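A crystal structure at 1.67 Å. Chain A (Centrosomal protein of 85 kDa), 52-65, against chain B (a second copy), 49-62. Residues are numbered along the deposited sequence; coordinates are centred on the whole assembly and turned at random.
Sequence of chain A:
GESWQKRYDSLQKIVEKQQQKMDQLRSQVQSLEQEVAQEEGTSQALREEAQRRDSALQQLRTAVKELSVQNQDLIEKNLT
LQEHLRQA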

# COMPACT_ATOMS: atom_id res chain seq x y z
N ARG A 52 -7.05 -6.09 -7.78
CA ARG A 52 -8.22 -6.94 -7.89
C ARG A 52 -9.50 -6.18 -7.55
O ARG A 52 -10.56 -6.46 -8.12
CB ARG A 52 -8.04 -8.16 -6.98
CG ARG A 52 -6.93 -9.08 -7.48
CD ARG A 52 -6.26 -9.89 -6.37
NE ARG A 52 -5.27 -10.80 -6.93
CZ ARG A 52 -4.03 -10.46 -7.27
NH1 ARG A 52 -3.61 -9.21 -7.11
NH2 ARG A 52 -3.21 -11.37 -7.79
N ARG A 53 -9.41 -5.20 -6.65
CA ARG A 53 -10.55 -4.36 -6.33
C ARG A 53 -10.95 -3.49 -7.52
O ARG A 53 -12.15 -3.33 -7.80
CB ARG A 53 -10.23 -3.51 -5.10
CG ARG A 53 -11.38 -2.70 -4.55
CD ARG A 53 -10.97 -1.93 -3.29
NE ARG A 53 -10.64 -2.81 -2.17
CZ ARG A 53 -9.41 -3.03 -1.72
NH1 ARG A 53 -8.37 -2.43 -2.29
NH2 ARG A 53 -9.21 -3.85 -0.69
N ASP A 54 -9.97 -2.92 -8.22
CA ASP A 54 -10.26 -2.11 -9.40
C ASP A 54 -10.89 -2.94 -10.50
O ASP A 54 -11.75 -2.46 -11.24
CB ASP A 54 -8.98 -1.44 -9.90
CG ASP A 54 -8.63 -0.18 -9.13
OD1 ASP A 54 -9.41 0.21 -8.24
OD2 ASP A 54 -7.58 0.42 -9.43
N SER A 55 -10.47 -4.20 -10.63
CA SER A 55 -11.10 -5.09 -11.60
C SER A 55 -12.58 -5.28 -11.27
O SER A 55 -13.44 -5.18 -12.15
CB SER A 55 -10.38 -6.44 -11.61
OG SER A 55 -11.02 -7.35 -12.50
N ALA A 56 -12.89 -5.53 -9.99
CA ALA A 56 -14.28 -5.67 -9.59
C ALA A 56 -15.06 -4.39 -9.86
O ALA A 56 -16.20 -4.44 -10.34
CB ALA A 56 -14.36 -6.03 -8.10
N LEU A 57 -14.46 -3.23 -9.57
CA LEU A 57 -15.13 -1.96 -9.83
C LEU A 57 -15.41 -1.78 -11.32
O LEU A 57 -16.50 -1.34 -11.71
CB LEU A 57 -14.28 -0.80 -9.31
CG LEU A 57 -14.20 -0.64 -7.79
CD1 LEU A 57 -13.05 0.29 -7.42
CD2 LEU A 57 -15.51 -0.11 -7.24
N GLN A 58 -14.44 -2.12 -12.17
CA GLN A 58 -14.65 -1.98 -13.61
C GLN A 58 -15.79 -2.88 -14.08
O GLN A 58 -16.61 -2.46 -14.91
CB GLN A 58 -13.36 -2.29 -14.36
CG GLN A 58 -13.41 -1.93 -15.83
CD GLN A 58 -12.03 -1.94 -16.47
OE1 GLN A 58 -11.42 -0.89 -16.67
NE2 GLN A 58 -11.54 -3.12 -16.81
N GLN A 59 -15.85 -4.11 -13.58
CA GLN A 59 -16.91 -5.03 -13.99
C GLN A 59 -18.28 -4.54 -13.54
O GLN A 59 -19.27 -4.72 -14.26
CB GLN A 59 -16.64 -6.43 -13.42
CG GLN A 59 -15.37 -7.07 -13.94
CD GLN A 59 -15.14 -8.44 -13.34
OE1 GLN A 59 -16.04 -9.28 -13.32
NE2 GLN A 59 -13.93 -8.67 -12.84
N LEU A 60 -18.36 -3.94 -12.36
CA LEU A 60 -19.64 -3.43 -11.87
C LEU A 60 -20.09 -2.21 -12.66
O LEU A 60 -21.28 -2.05 -12.95
CB LEU A 60 -19.55 -3.11 -10.39
CG LEU A 60 -19.64 -4.31 -9.45
CD1 LEU A 60 -19.23 -3.91 -8.04
CD2 LEU A 60 -21.05 -4.88 -9.45
N ARG A 61 -19.15 -1.32 -13.01
CA ARG A 61 -19.50 -0.18 -13.84
C ARG A 61 -20.06 -0.64 -15.18
O ARG A 61 -21.01 -0.05 -15.70
CB ARG A 61 -18.28 0.73 -14.04
CG ARG A 61 -17.87 1.48 -12.77
CD ARG A 61 -16.61 2.31 -12.99
NE ARG A 61 -16.77 3.28 -14.08
CZ ARG A 61 -17.21 4.53 -13.91
NH1 ARG A 61 -17.55 4.97 -12.70
NH2 ARG A 61 -17.32 5.34 -14.96
N THR A 62 -19.49 -1.71 -15.75
CA THR A 62 -20.02 -2.26 -17.00
C THR A 62 -21.45 -2.76 -16.81
O THR A 62 -22.33 -2.47 -17.62
CB THR A 62 -19.12 -3.40 -17.49
OG1 THR A 62 -17.84 -2.87 -17.86
CG2 THR A 62 -19.75 -4.09 -18.70
N ALA A 63 -21.69 -3.52 -15.74
CA ALA A 63 -23.03 -4.03 -15.48
C ALA A 63 -24.03 -2.90 -15.33
O ALA A 63 -25.15 -2.98 -15.85
CB ALA A 63 -23.02 -4.91 -14.23
N VAL A 64 -23.66 -1.84 -14.60
CA VAL A 64 -24.57 -0.71 -14.43
C VAL A 64 -24.92 -0.09 -15.77
O VAL A 64 -26.09 0.23 -16.05
CB VAL A 64 -23.95 0.34 -13.48
CG1 VAL A 64 -24.72 1.65 -13.56
CG2 VAL A 64 -23.93 -0.19 -12.05
N LYS A 65 -23.92 0.10 -16.63
CA LYS A 65 -24.16 0.70 -17.94
C LYS A 65 -25.07 -0.17 -18.79
O LYS A 65 -25.97 0.33 -19.48
CB LYS A 65 -22.84 0.93 -18.67
CG LYS A 65 -21.93 1.99 -18.06
CD LYS A 65 -20.61 2.03 -18.81
CE LYS A 65 -19.60 2.94 -18.14
NZ LYS A 65 -18.35 3.04 -18.93
N GLU B 49 -7.30 4.58 0.56
CA GLU B 49 -7.90 4.47 -0.77
C GLU B 49 -8.70 3.18 -0.90
O GLU B 49 -9.74 3.16 -1.58
CB GLU B 49 -6.81 4.54 -1.84
CG GLU B 49 -7.34 4.62 -3.27
CD GLU B 49 -8.11 5.90 -3.55
OE1 GLU B 49 -7.90 6.90 -2.83
OE2 GLU B 49 -8.93 5.91 -4.50
N ALA B 50 -8.24 2.10 -0.27
CA ALA B 50 -8.99 0.85 -0.31
C ALA B 50 -10.35 1.01 0.36
O ALA B 50 -11.35 0.43 -0.11
CB ALA B 50 -8.19 -0.27 0.36
N GLN B 51 -10.42 1.77 1.45
CA GLN B 51 -11.70 2.01 2.11
C GLN B 51 -12.67 2.75 1.19
O GLN B 51 -13.84 2.38 1.07
CB GLN B 51 -11.49 2.80 3.40
CG GLN B 51 -10.91 1.99 4.55
CD GLN B 51 -10.91 2.77 5.85
OE1 GLN B 51 -11.42 3.89 5.92
NE2 GLN B 51 -10.33 2.18 6.89
N ARG B 52 -12.19 3.81 0.53
CA ARG B 52 -13.05 4.55 -0.38
C ARG B 52 -13.53 3.67 -1.52
O ARG B 52 -14.70 3.74 -1.92
CB ARG B 52 -12.31 5.77 -0.93
CG ARG B 52 -12.24 6.93 0.05
CD ARG B 52 -11.67 8.16 -0.61
NE ARG B 52 -10.23 8.05 -0.82
CZ ARG B 52 -9.32 8.43 0.07
NH1 ARG B 52 -9.71 8.95 1.23
NH2 ARG B 52 -8.03 8.30 -0.19
N ARG B 53 -12.65 2.84 -2.07
CA ARG B 53 -13.06 2.01 -3.19
C ARG B 53 -13.93 0.84 -2.75
O ARG B 53 -14.82 0.43 -3.51
CB ARG B 53 -11.83 1.54 -3.97
CG ARG B 53 -11.31 2.66 -4.87
CD ARG B 53 -9.92 2.44 -5.43
NE ARG B 53 -9.44 3.68 -6.03
CZ ARG B 53 -9.58 4.00 -7.32
NH1 ARG B 53 -10.15 3.15 -8.15
NH2 ARG B 53 -9.12 5.16 -7.77
N ASP B 54 -13.74 0.33 -1.54
CA ASP B 54 -14.69 -0.64 -1.01
C ASP B 54 -16.07 -0.03 -0.86
O ASP B 54 -17.09 -0.69 -1.11
CB ASP B 54 -14.20 -1.20 0.33
CG ASP B 54 -13.28 -2.39 0.17
OD1 ASP B 54 -13.16 -2.91 -0.96
OD2 ASP B 54 -12.67 -2.80 1.18
N SER B 55 -16.14 1.24 -0.45
CA SER B 55 -17.43 1.92 -0.39
C SER B 55 -18.02 2.09 -1.79
O SER B 55 -19.23 1.94 -1.98
CB SER B 55 -17.29 3.27 0.30
OG SER B 55 -18.56 3.90 0.44
N ALA B 56 -17.18 2.41 -2.77
CA ALA B 56 -17.65 2.50 -4.15
C ALA B 56 -18.16 1.15 -4.65
O ALA B 56 -19.19 1.08 -5.33
CB ALA B 56 -16.53 3.02 -5.06
N LEU B 57 -17.46 0.07 -4.31
CA LEU B 57 -17.95 -1.27 -4.65
C LEU B 57 -19.34 -1.49 -4.08
O LEU B 57 -20.26 -1.94 -4.78
CB LEU B 57 -16.99 -2.34 -4.13
CG LEU B 57 -15.79 -2.73 -4.99
CD1 LEU B 57 -14.84 -3.62 -4.20
CD2 LEU B 57 -16.25 -3.43 -6.25
N GLN B 58 -19.52 -1.19 -2.79
CA GLN B 58 -20.82 -1.34 -2.15
C GLN B 58 -21.90 -0.59 -2.92
O GLN B 58 -22.98 -1.13 -3.18
CB GLN B 58 -20.74 -0.84 -0.70
CG GLN B 58 -22.07 -0.85 0.03
CD GLN B 58 -22.59 -2.25 0.24
OE1 GLN B 58 -21.83 -3.17 0.55
NE2 GLN B 58 -23.90 -2.43 0.05
N GLN B 59 -21.62 0.67 -3.28
CA GLN B 59 -22.63 1.49 -3.95
C GLN B 59 -22.96 0.96 -5.34
O GLN B 59 -24.12 1.04 -5.78
CB GLN B 59 -22.15 2.94 -4.04
CG GLN B 59 -21.95 3.61 -2.69
CD GLN B 59 -21.46 5.04 -2.84
OE1 GLN B 59 -20.84 5.40 -3.84
NE2 GLN B 59 -21.73 5.87 -1.84
N LEU B 60 -21.97 0.43 -6.05
CA LEU B 60 -22.22 -0.12 -7.38
C LEU B 60 -23.04 -1.39 -7.30
O LEU B 60 -23.96 -1.59 -8.11
CB LEU B 60 -20.90 -0.38 -8.10
CG LEU B 60 -20.19 0.86 -8.65
CD1 LEU B 60 -18.79 0.49 -9.13
CD2 LEU B 60 -21.01 1.46 -9.78
N ARG B 61 -22.73 -2.28 -6.36
CA ARG B 61 -23.50 -3.51 -6.22
C ARG B 61 -24.97 -3.19 -5.93
O ARG B 61 -25.87 -3.83 -6.48
CB ARG B 61 -22.92 -4.39 -5.12
CG ARG B 61 -21.63 -5.10 -5.52
CD ARG B 61 -21.30 -6.23 -4.55
NE ARG B 61 -21.43 -5.82 -3.16
CZ ARG B 61 -22.49 -6.08 -2.40
NH1 ARG B 61 -23.51 -6.76 -2.89
NH2 ARG B 61 -22.52 -5.65 -1.14
N THR B 62 -25.22 -2.22 -5.06
CA THR B 62 -26.60 -1.84 -4.78
C THR B 62 -27.25 -1.18 -6.00
O THR B 62 -28.44 -1.40 -6.27
CB THR B 62 -26.66 -0.92 -3.56
OG1 THR B 62 -26.26 -1.66 -2.40
CG2 THR B 62 -28.07 -0.37 -3.35
O HOH W 1 -11.01 -4.81 1.11

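Two salt bridges join the helices, each pairing Arg53 of one copy with Asp54 of the other, but their geometry differs. Arg53(A) NE donates to Asp54(B) OD1 at 2.8 Å with an N-H...O angle of 140°, and the carboxylate oxygen lies at the edge of the guanidinium, near its plane, where the N-H bonds point. One water extends this bridge, accepting from Arg53(A) NH2 at 2.7 Å and donating to Asp54(B) OD2 at 2.6 Å. In the reciprocal pair, Arg53(B) NH1 lies 3.0 Å from Asp54(A) OD1, but the angle of 123° makes the hydrogen bond weak. Rotamers accompany this asymmetry: chi1 is t in Arg53(A) and m in Arg53(B), whose NE instead donates to Glu49(B) OE2 at 2.8 Å, a salt bridge within its own helix.

Arginine also serves the packing here. The side chain of Arg53(A) is a knob among Ala50(B), Arg53(B), Asp54(B) and Leu57(B): its CG lies 3.6 Å from Leu57(B) CD1, while Ala50(B) CB covers one guanidinium face, 3.4 Å from Arg53(A) NH1. The small alanine leaves room for that approach.

Beyond the charged layer the contact is apolar. Leu57(A) and Leu57(B), with CA atoms 5.9 Å apart, each enter a hole in the other helix; Leu57(A) CD2 reaches Leu57(B) CG at 3.5 Å. Their CA-to-CB bonds point sideways, yet the branched ends come nearer, which suits leucine to this position. Leu60(A) and Leu60(B) point toward the partner and meet CB to CB at 3.8 Å. Leu60(B) is itself a knob, bounded partly by Val64(A), whose CG2 lies 4.0 Å from Leu60(B) CD2. The helix axes run roughly parallel, 26° apart, and the contact buries 658 Å² over both sides.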